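Local coordinates for putative sporulation-specific glycosylase YdhD (Bacillus subtilis subsp. subtilis str. 168, PDB 3CZ8), which probably hydrolyses glycosidic bonds in polysaccharides during sporulation, this chain being its glycosyl hydrolase family 18 domain, at residues 30-36 with 65-70; 37-41 with 53-58; 96-100 with 133-137; 112-118 with 146-151. The protein carries 1 engineered substitution. All coordinates share one frame; numbering follows the deposited sequence.

Contact 1: 30-36 with 65-70; sequences APYSSSI and RRVTPL. With GOL (glycerol), chain C.
Parallel strand pairing joins S35 and I36 to T68 and P69 where strands 35-42 and 68-77 begin, at the end of the barrel away from the predicted catalytic acid. Three backbone bonds make the ladder: T68 N donates to S34 O (3.1 Å), I36 N to T68 O (2.9 Å) and L70 N to I36 O (2.7 Å). S35 and T68 point to one side of the sheet, where their hydroxyls meet a glycerol probably from the crystallisation liquor; S35 OG bonds its O1 at 2.9 Å, whereas the bond between T68 OG1 and glycerol O3 is weak. I36 points to the other side, its CD1 meeting the edge of the R65 guanidinium 3.5 Å from NH1. Ahead of the strand, Y32 lays one ring face on the backbone leaving helix 56-64: R66 C sits over the ring centre, 3.7 Å above the plane. R66 has positive phi and ends that helix in a Schellman motif, and its side chain crosses the tyrosine at about a right angle, with NE 3.7 Å from Y32 CE2. Y32 CG stands anti to its own carbonyl carbon (chi1 -69°), which carries the ring back over this turn, with T68 OG1 at its edge. Putting an alanine at Y32 would probably uncover the R66 peptide and leave the arginine chain without the ring it lies against. W63 of helix 56-64 packs on both Y32 and P69, joining the helix to the two strand starts, as in a TIM-barrel beta-alpha-beta crossover.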
# COMPACT_ATOMS: atom_id res chain seq x y z
N ALA A 30 7.64 24.93 -17.79
CA ALA A 30 7.31 25.53 -16.49
C ALA A 30 7.98 24.79 -15.33
O ALA A 30 8.21 23.58 -15.44
CB ALA A 30 5.79 25.55 -16.30
N PRO A 31 8.33 25.51 -14.24
CA PRO A 31 8.87 24.88 -13.03
C PRO A 31 7.89 23.86 -12.44
O PRO A 31 6.68 24.13 -12.38
CB PRO A 31 9.08 26.06 -12.07
CG PRO A 31 8.22 27.16 -12.61
CD PRO A 31 8.26 26.98 -14.09
N TYR A 32 8.41 22.71 -12.02
CA TYR A 32 7.56 21.58 -11.61
C TYR A 32 6.77 21.86 -10.33
O TYR A 32 7.25 22.54 -9.42
CB TYR A 32 8.36 20.28 -11.50
CG TYR A 32 8.85 19.73 -12.83
CD1 TYR A 32 9.88 18.78 -12.87
CD2 TYR A 32 8.30 20.15 -14.04
CE1 TYR A 32 10.33 18.27 -14.09
CE2 TYR A 32 8.75 19.65 -15.26
CZ TYR A 32 9.77 18.71 -15.28
OH TYR A 32 10.21 18.21 -16.48
N SER A 33 5.55 21.33 -10.29
CA SER A 33 4.58 21.65 -9.26
C SER A 33 4.38 20.50 -8.26
O SER A 33 3.63 20.63 -7.28
CB SER A 33 3.26 22.02 -9.93
OG SER A 33 2.21 22.18 -8.99
N SER A 34 5.05 19.37 -8.50
CA SER A 34 4.91 18.20 -7.64
C SER A 34 6.23 17.46 -7.49
O SER A 34 7.19 17.73 -8.21
CB SER A 34 3.83 17.26 -8.18
OG SER A 34 3.53 16.24 -7.25
N SER A 35 6.28 16.54 -6.54
CA SER A 35 7.46 15.72 -6.34
C SER A 35 7.09 14.33 -5.84
O SER A 35 5.99 14.11 -5.36
CB SER A 35 8.46 16.40 -5.39
OG SER A 35 7.87 16.73 -4.15
N ILE A 36 8.03 13.40 -5.99
CA ILE A 36 7.90 12.05 -5.45
C ILE A 36 9.20 11.79 -4.70
O ILE A 36 10.28 11.89 -5.28
CB ILE A 36 7.67 11.00 -6.57
CG1 ILE A 36 6.22 11.02 -7.03
CG2 ILE A 36 8.05 9.59 -6.11
CD1 ILE A 36 5.98 10.32 -8.35
N ARG A 65 7.05 12.36 -16.47
CA ARG A 65 5.71 12.76 -16.05
C ARG A 65 5.64 14.22 -15.58
O ARG A 65 4.57 14.69 -15.16
CB ARG A 65 5.20 11.80 -14.96
CG ARG A 65 4.77 10.43 -15.50
CD ARG A 65 4.77 9.34 -14.43
NE ARG A 65 3.83 9.61 -13.33
CZ ARG A 65 4.19 9.88 -12.08
NH1 ARG A 65 5.48 9.93 -11.75
NH2 ARG A 65 3.27 10.11 -11.16
N ARG A 66 6.77 14.92 -15.68
CA ARG A 66 6.92 16.34 -15.28
C ARG A 66 6.71 16.56 -13.77
O ARG A 66 6.03 17.50 -13.34
CB ARG A 66 6.06 17.28 -16.14
CG ARG A 66 6.48 17.33 -17.61
CD ARG A 66 5.78 18.46 -18.36
NE ARG A 66 6.20 19.78 -17.87
CZ ARG A 66 5.74 20.94 -18.33
NH1 ARG A 66 6.19 22.08 -17.82
NH2 ARG A 66 4.84 20.98 -19.31
N VAL A 67 7.31 15.67 -12.99
CA VAL A 67 7.25 15.68 -11.53
C VAL A 67 8.70 15.46 -11.09
O VAL A 67 9.44 14.75 -11.76
CB VAL A 67 6.29 14.55 -11.04
CG1 VAL A 67 6.42 14.29 -9.56
CG2 VAL A 67 4.83 14.91 -11.34
N THR A 68 9.11 16.09 -9.98
CA THR A 68 10.50 15.97 -9.51
C THR A 68 10.74 14.71 -8.67
O THR A 68 10.11 14.53 -7.64
CB THR A 68 10.94 17.20 -8.66
OG1 THR A 68 10.53 18.42 -9.30
CG2 THR A 68 12.45 17.22 -8.46
N PRO A 69 11.66 13.83 -9.12
CA PRO A 69 12.04 12.71 -8.26
C PRO A 69 13.05 13.13 -7.18
O PRO A 69 14.11 13.68 -7.48
CB PRO A 69 12.67 11.71 -9.23
CG PRO A 69 13.18 12.53 -10.36
CD PRO A 69 12.35 13.78 -10.42
N LEU A 70 12.70 12.85 -5.92
CA LEU A 70 13.57 13.15 -4.80
C LEU A 70 14.06 11.86 -4.15
O LEU A 70 13.30 10.91 -4.04
CB LEU A 70 12.85 14.03 -3.77
CG LEU A 70 12.18 15.33 -4.24
CD1 LEU A 70 11.36 15.96 -3.11
CD2 LEU A 70 13.18 16.33 -4.77
C1 GOL C . 7.95 20.16 -4.24
O1 GOL C . 6.82 19.40 -4.60
C2 GOL C . 8.02 21.39 -5.13
O2 GOL C . 6.79 22.08 -5.02
C3 GOL C . 8.25 21.00 -6.59
O3 GOL C . 9.52 20.40 -6.76

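Contact 2: 37-41 with 53-58; sequences SIFEY and LNDAAA
The Y41 ring carries L53 over one face and D55 at its edge. L53 CG stands 4.1 Å from the Y41 ring centroid, 20° off the normal, in a CH-pi contact displaced toward the rim, and its CD1 reaches Y41 CE1 at 3.6 Å. D55 comes in near the ring plane, where its OD1 accepts a hydrogen bond from Y41 OH; the modelled separation of 2.4 Å is so short that the exact length is doubtful. Ring and carboxylate planes are turned 53° apart. D55 CG lies between its own backbone N and carbonyl carbon (chi1 56°), a setting that directs the carboxylate at the phenol. N54, at the centre of an inverse gamma turn, separates L53 from D55 and lets both face strand 35-42. The two methyls of L53 also rest on that strand's backbone, CD2 3.5 Å from E40 O and CD1 3.7 Å from F39 O. Were L53 replaced by an alanine, the ring face would probably lose its cover and the loop its apolar anchor on the strand. Farther along, I38 CD1 touches A58 CB at 4.2 Å, bringing the first turn of helix 56-64 against the strand in the beta-alpha-beta unit. The carboxylate has further partners: Y112 OH, from the loop before strand 114-118, bonds to OD1, and R110 at the end of helix 93-110 forms a salt bridge with OD2. Two phenols and a guanidinium thus gather on one buried acid, an environment likely to favour its ionised form.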
# COMPACT_ATOMS: atom_id res chain seq x y z
N SER A 37 9.09 11.49 -3.40
CA SER A 37 10.26 11.13 -2.61
C SER A 37 10.32 9.61 -2.48
O SER A 37 9.52 9.01 -1.76
CB SER A 37 10.24 11.81 -1.24
OG SER A 37 9.86 13.17 -1.37
N ILE A 38 11.28 9.01 -3.14
CA ILE A 38 11.45 7.59 -3.15
C ILE A 38 12.16 7.05 -1.93
O ILE A 38 13.24 7.45 -1.66
CB ILE A 38 12.15 7.13 -4.42
CG1 ILE A 38 11.38 7.54 -5.64
CG2 ILE A 38 12.30 5.66 -4.42
CD1 ILE A 38 12.16 7.60 -6.80
N PHE A 39 11.55 6.11 -1.24
CA PHE A 39 12.12 5.53 -0.04
C PHE A 39 13.07 4.41 -0.36
O PHE A 39 12.90 3.79 -1.34
CB PHE A 39 11.03 5.10 0.93
CG PHE A 39 10.52 6.20 1.78
CD1 PHE A 39 10.87 6.29 3.10
CD2 PHE A 39 9.73 7.18 1.26
CE1 PHE A 39 10.43 7.32 3.84
CE2 PHE A 39 9.31 8.19 2.03
CZ PHE A 39 9.65 8.25 3.31
N GLU A 40 14.03 4.09 0.48
CA GLU A 40 14.94 5.02 1.11
C GLU A 40 16.38 4.66 0.77
O GLU A 40 16.64 3.57 0.33
CB GLU A 40 14.76 4.90 2.59
CG GLU A 40 14.67 3.49 3.03
CD GLU A 40 15.95 2.96 3.56
OE1 GLU A 40 16.17 1.76 3.48
OE2 GLU A 40 16.74 3.75 4.07
N TYR A 41 17.29 5.60 0.97
CA TYR A 41 18.69 5.31 1.22
C TYR A 41 19.03 5.54 2.66
O TYR A 41 18.59 6.48 3.23
CB TYR A 41 19.57 6.20 0.37
CG TYR A 41 19.56 5.94 -1.10
CD1 TYR A 41 18.58 6.45 -1.90
CD2 TYR A 41 20.55 5.18 -1.70
CE1 TYR A 41 18.58 6.23 -3.20
CE2 TYR A 41 20.56 4.96 -3.00
CZ TYR A 41 19.57 5.48 -3.75
OH TYR A 41 19.53 5.27 -5.09
N LEU A 53 19.80 1.45 -4.57
CA LEU A 53 18.45 1.06 -4.96
C LEU A 53 18.36 0.74 -6.44
O LEU A 53 19.18 1.20 -7.24
CB LEU A 53 17.45 2.17 -4.65
CG LEU A 53 17.10 2.58 -3.22
CD1 LEU A 53 16.04 3.66 -3.31
CD2 LEU A 53 16.60 1.42 -2.39
N ASN A 54 17.34 -0.03 -6.80
CA ASN A 54 16.95 -0.21 -8.18
C ASN A 54 15.99 0.92 -8.55
O ASN A 54 14.79 0.70 -8.70
CB ASN A 54 16.32 -1.58 -8.40
CG ASN A 54 16.24 -1.97 -9.87
OD1 ASN A 54 17.19 -1.78 -10.63
ND2 ASN A 54 15.10 -2.53 -10.27
N ASP A 55 16.54 2.12 -8.68
CA ASP A 55 15.73 3.34 -8.80
C ASP A 55 15.75 3.97 -10.19
O ASP A 55 14.93 4.84 -10.48
CB ASP A 55 16.11 4.36 -7.72
CG ASP A 55 17.60 4.74 -7.74
OD1 ASP A 55 17.99 5.57 -6.89
OD2 ASP A 55 18.38 4.23 -8.57
N ALA A 56 16.67 3.51 -11.03
CA ALA A 56 16.90 4.06 -12.37
C ALA A 56 15.64 4.16 -13.23
O ALA A 56 15.43 5.16 -13.91
CB ALA A 56 17.99 3.27 -13.10
N ALA A 57 14.81 3.12 -13.18
CA ALA A 57 13.54 3.10 -13.91
C ALA A 57 12.55 4.10 -13.32
O ALA A 57 11.86 4.80 -14.06
CB ALA A 57 12.96 1.69 -13.92
N ALA A 58 12.50 4.17 -11.99
CA ALA A 58 11.57 5.06 -11.27
C ALA A 58 11.91 6.55 -11.44
O ALA A 58 11.01 7.38 -11.57
CB ALA A 58 11.51 4.68 -9.79

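Contact 3: 96-100 with 133-137; sequences RTNLV and FLRQL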
# COMPACT_ATOMS: atom_id res chain seq x y z
N ARG A 96 29.73 14.28 8.65
CA ARG A 96 28.63 15.04 8.06
C ARG A 96 29.02 15.77 6.77
O ARG A 96 28.17 16.01 5.93
CB ARG A 96 27.94 15.96 9.09
CG ARG A 96 28.79 17.06 9.67
CD ARG A 96 27.99 17.89 10.66
NE ARG A 96 28.75 19.05 11.12
CZ ARG A 96 29.48 19.08 12.23
NH1 ARG A 96 29.55 18.03 13.03
NH2 ARG A 96 30.14 20.19 12.55
N THR A 97 30.31 16.08 6.63
CA THR A 97 30.88 16.55 5.36
C THR A 97 30.87 15.41 4.34
O THR A 97 30.48 15.61 3.19
CB THR A 97 32.32 17.10 5.54
OG1 THR A 97 32.29 18.27 6.36
CG2 THR A 97 32.95 17.47 4.21
N ASN A 98 31.29 14.23 4.79
CA ASN A 98 31.24 13.02 3.98
C ASN A 98 29.82 12.72 3.50
O ASN A 98 29.62 12.40 2.33
CB ASN A 98 31.82 11.82 4.74
CG ASN A 98 31.77 10.53 3.94
OD1 ASN A 98 31.96 10.53 2.72
ND2 ASN A 98 31.53 9.42 4.63
N LEU A 99 28.85 12.85 4.40
CA LEU A 99 27.43 12.65 4.07
C LEU A 99 26.91 13.69 3.07
O LEU A 99 26.21 13.32 2.11
CB LEU A 99 26.56 12.61 5.34
CG LEU A 99 25.05 12.36 5.17
CD1 LEU A 99 24.77 11.09 4.36
CD2 LEU A 99 24.35 12.29 6.50
N VAL A 100 27.27 14.95 3.28
CA VAL A 100 26.91 16.05 2.36
C VAL A 100 27.43 15.79 0.93
O VAL A 100 26.68 15.93 -0.05
CB VAL A 100 27.36 17.44 2.92
CG1 VAL A 100 27.41 18.49 1.82
CG2 VAL A 100 26.43 17.90 4.03
N PHE A 133 24.06 20.87 9.77
CA PHE A 133 24.20 19.86 8.72
C PHE A 133 23.33 20.19 7.51
O PHE A 133 23.76 20.04 6.37
CB PHE A 133 23.87 18.46 9.26
CG PHE A 133 23.53 17.46 8.20
CD1 PHE A 133 24.53 16.89 7.41
CD2 PHE A 133 22.21 17.09 7.96
CE1 PHE A 133 24.22 15.98 6.41
CE2 PHE A 133 21.89 16.17 6.96
CZ PHE A 133 22.90 15.63 6.18
N LEU A 134 22.10 20.63 7.78
CA LEU A 134 21.14 20.97 6.74
C LEU A 134 21.51 22.25 6.00
O LEU A 134 21.21 22.37 4.80
CB LEU A 134 19.72 21.08 7.32
CG LEU A 134 19.07 19.79 7.82
CD1 LEU A 134 17.86 20.14 8.61
CD2 LEU A 134 18.72 18.81 6.70
N ARG A 135 22.15 23.19 6.70
CA ARG A 135 22.74 24.37 6.07
C ARG A 135 23.89 23.99 5.15
O ARG A 135 24.01 24.52 4.05
CB ARG A 135 23.21 25.39 7.12
CG ARG A 135 24.04 26.55 6.55
CD ARG A 135 24.17 27.72 7.52
NE ARG A 135 23.06 28.66 7.39
CZ ARG A 135 22.13 28.86 8.32
NH1 ARG A 135 21.15 29.73 8.10
NH2 ARG A 135 22.17 28.19 9.47
N GLN A 136 24.73 23.05 5.60
CA GLN A 136 25.86 22.60 4.80
C GLN A 136 25.36 21.84 3.57
O GLN A 136 25.95 21.93 2.49
CB GLN A 136 26.80 21.73 5.64
CG GLN A 136 28.25 21.79 5.17
CD GLN A 136 29.10 20.62 5.63
OE1 GLN A 136 29.80 20.00 4.83
NE2 GLN A 136 29.05 20.31 6.92
N LEU A 137 24.26 21.13 3.74
CA LEU A 137 23.60 20.41 2.66
C LEU A 137 22.88 21.35 1.69
O LEU A 137 22.96 21.12 0.47
CB LEU A 137 22.65 19.34 3.20
CG LEU A 137 22.02 18.38 2.20
CD1 LEU A 137 23.08 17.57 1.44
CD2 LEU A 137 21.04 17.46 2.91
O HOH W 1 31.22 19.22 8.62
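F133 and Q136 reach from helix 127-143 toward helix 93-110, with V100 in touch with both. F133 has CG anti to the backbone N (chi1 160°), and this turns the ring toward R96, L99 and V100. R96 CB approaches F133 CD1 at 3.9 Å, L99 CD2 meets its CZ at 3.7 Å and V100 CG2 its CE1 at 3.8 Å. L99 runs at about a right angle to the phenylalanine, whereas V100 slides past it in the opposite direction. V100 CG2 also rests on L137 CB, 4.1 Å away, so it touches F133 and the residue one turn later. Q136 stretches out to T97. A water, rather than a direct bond, links the two: it donates to T97 OG1 (2.7 Å) and accepts from Q136 NE2 (3.0 Å). T97 OG1 bonds P93 O of its own helix as well. The segment axes approach to 9.9 Å at -36°, with similar N-to-C directions. V89 and L90 of helix 83-90 extend the apolar layer over R96, L99 and F133, and L137 packs on L148 of strand 147-153. Neighbouring, roughly co-directional helices outside the strands are characteristic of the outer layer of a TIM barrel.

Contact 4: 112-118 with 146-151; sequences YGGVTID and YVLTIA
Two adjacent parallel strands of the TIM barrel, 114-118 and 147-153, meet here through G113 to D118 and Y146 to A151, joined by helix 127-143 in a beta-alpha-beta crossover. Strand 114-118 leads directly to the predicted proton donor E120, and D118 and E120 are consistent with the D-x-E end of the family 18 signature. The D118 side chain lies close to that of E120, while its OD1 touches A151 CB at 3.8 Å. Backbone bonds run the length of the pair, from V147 N on G113 O (3.2 Å), in the carbonyl plane, to A151 N on I117 O (2.8 Å). G114 stands beside V147, where a beta carbon would run into V147 O and, at this residue's backbone angles, into the preceding carbonyl oxygen too; glycine lets the strands close up. Nearby, the edge of the Y146 ring faces the incoming loop, CE2 lying 3.2 Å from Y112 O. V115, I117, L148 and I150 form the apolar side, with I117 CG1 4.2 Å from L148 CD1, and helix 127-143 covers L148 and I150 through F130, L134 and L137. T116 and T149 occupy the other side with L70 and F179; their OG1 atoms are 2.7 Å apart, and T116 OG1 also bonds S37 OG. T149 OG1 lies between its backbone N and carbonyl carbon (chi1 72°), which directs it to V115 O. There it adds to the amide bond: T149 N donates from 33° off the carbonyl plane, and T149 OG1 in that plane, on a lone pair, 2.7 Å from V115 O.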
# COMPACT_ATOMS: atom_id res chain seq x y z
N TYR A 112 18.57 12.41 -9.65
CA TYR A 112 17.47 12.94 -8.85
C TYR A 112 17.41 14.46 -8.98
O TYR A 112 18.42 15.09 -9.29
CB TYR A 112 17.65 12.57 -7.39
CG TYR A 112 17.27 11.14 -7.03
CD1 TYR A 112 15.93 10.76 -6.94
CD2 TYR A 112 18.25 10.19 -6.76
CE1 TYR A 112 15.57 9.47 -6.59
CE2 TYR A 112 17.90 8.89 -6.41
CZ TYR A 112 16.55 8.54 -6.33
OH TYR A 112 16.19 7.25 -5.99
N GLY A 113 16.23 15.03 -8.77
CA GLY A 113 16.07 16.49 -8.76
C GLY A 113 16.28 17.13 -7.39
O GLY A 113 16.13 18.34 -7.24
N GLY A 114 16.64 16.32 -6.40
CA GLY A 114 16.81 16.80 -5.03
C GLY A 114 16.68 15.69 -4.01
O GLY A 114 16.74 14.51 -4.36
N VAL A 115 16.55 16.07 -2.74
CA VAL A 115 16.39 15.09 -1.67
C VAL A 115 15.25 15.37 -0.71
O VAL A 115 14.68 16.47 -0.68
CB VAL A 115 17.67 14.88 -0.81
CG1 VAL A 115 18.78 14.23 -1.61
CG2 VAL A 115 18.13 16.18 -0.19
N THR A 116 14.93 14.35 0.07
CA THR A 116 14.07 14.46 1.24
C THR A 116 14.84 13.85 2.39
O THR A 116 15.13 12.66 2.39
CB THR A 116 12.72 13.76 1.04
OG1 THR A 116 12.05 14.36 -0.08
CG2 THR A 116 11.84 13.91 2.28
N ILE A 117 15.23 14.69 3.34
CA ILE A 117 15.89 14.18 4.53
C ILE A 117 14.78 13.66 5.45
O ILE A 117 13.86 14.39 5.81
CB ILE A 117 16.75 15.26 5.24
CG1 ILE A 117 17.96 15.66 4.38
CG2 ILE A 117 17.21 14.78 6.60
CD1 ILE A 117 18.98 14.52 4.13
N ASP A 118 14.86 12.37 5.77
CA ASP A 118 13.92 11.75 6.69
C ASP A 118 14.74 11.17 7.84
O ASP A 118 14.90 9.95 7.96
CB ASP A 118 13.08 10.69 5.97
CG ASP A 118 12.04 10.02 6.87
OD1 ASP A 118 11.63 10.63 7.88
OD2 ASP A 118 11.63 8.88 6.57
N TYR A 146 19.86 21.50 -7.08
CA TYR A 146 19.03 20.48 -6.43
C TYR A 146 18.24 21.02 -5.23
O TYR A 146 18.77 21.79 -4.42
CB TYR A 146 19.89 19.31 -5.97
CG TYR A 146 20.70 18.68 -7.08
CD1 TYR A 146 22.05 19.00 -7.25
CD2 TYR A 146 20.13 17.75 -7.95
CE1 TYR A 146 22.80 18.42 -8.27
CE2 TYR A 146 20.88 17.16 -8.97
CZ TYR A 146 22.21 17.50 -9.12
OH TYR A 146 22.94 16.93 -10.13
N VAL A 147 16.99 20.58 -5.13
CA VAL A 147 16.05 21.01 -4.09
C VAL A 147 16.33 20.29 -2.76
O VAL A 147 16.73 19.13 -2.75
CB VAL A 147 14.58 20.76 -4.57
CG1 VAL A 147 13.55 21.31 -3.60
CG2 VAL A 147 14.35 21.39 -5.94
N LEU A 148 16.16 21.00 -1.64
CA LEU A 148 16.29 20.39 -0.32
C LEU A 148 14.95 20.39 0.39
O LEU A 148 14.36 21.44 0.63
CB LEU A 148 17.36 21.09 0.53
CG LEU A 148 17.57 20.59 1.97
CD1 LEU A 148 17.87 19.11 2.02
CD2 LEU A 148 18.65 21.37 2.68
N THR A 149 14.45 19.19 0.70
CA THR A 149 13.21 19.04 1.45
C THR A 149 13.48 18.14 2.66
O THR A 149 14.47 17.42 2.69
CB THR A 149 12.05 18.45 0.60
OG1 THR A 149 12.29 17.06 0.34
CG2 THR A 149 11.88 19.19 -0.72
N ILE A 150 12.59 18.20 3.65
CA ILE A 150 12.78 17.47 4.90
C ILE A 150 11.44 16.98 5.44
O ILE A 150 10.42 17.68 5.36
CB ILE A 150 13.54 18.32 5.95
CG1 ILE A 150 13.78 17.52 7.24
CG2 ILE A 150 12.80 19.64 6.23
CD1 ILE A 150 14.71 18.18 8.22
N ALA A 151 11.43 15.75 5.96
CA ALA A 151 10.28 15.23 6.67
C ALA A 151 10.53 15.44 8.16
O ALA A 151 11.53 14.96 8.69
CB ALA A 151 10.07 13.75 6.35

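All four contacts belong to one barrel domain. Along the chain, both segments of contact 2 fall between those of contact 1, and the two share strand 35-42; contacts 3 and 4 come later, their segments alternating. Contacts 1, 2 and 4 reach the same curled sheet, with centres about 12 to 15 Å apart: strand 68-77 lies between 35-42 and 114-118. Contact 3 is in the helical layer outside, its centre about 13 Å from contact 4 and about 24 Å from contact 1, linked by L134 and L137 to strand 147-153. Strands 35-42 and 114-118 thus bring F39 and D118 together near the predicted active site, at one end of the barrel. Contacts 1 and 2 also touch the second subunit.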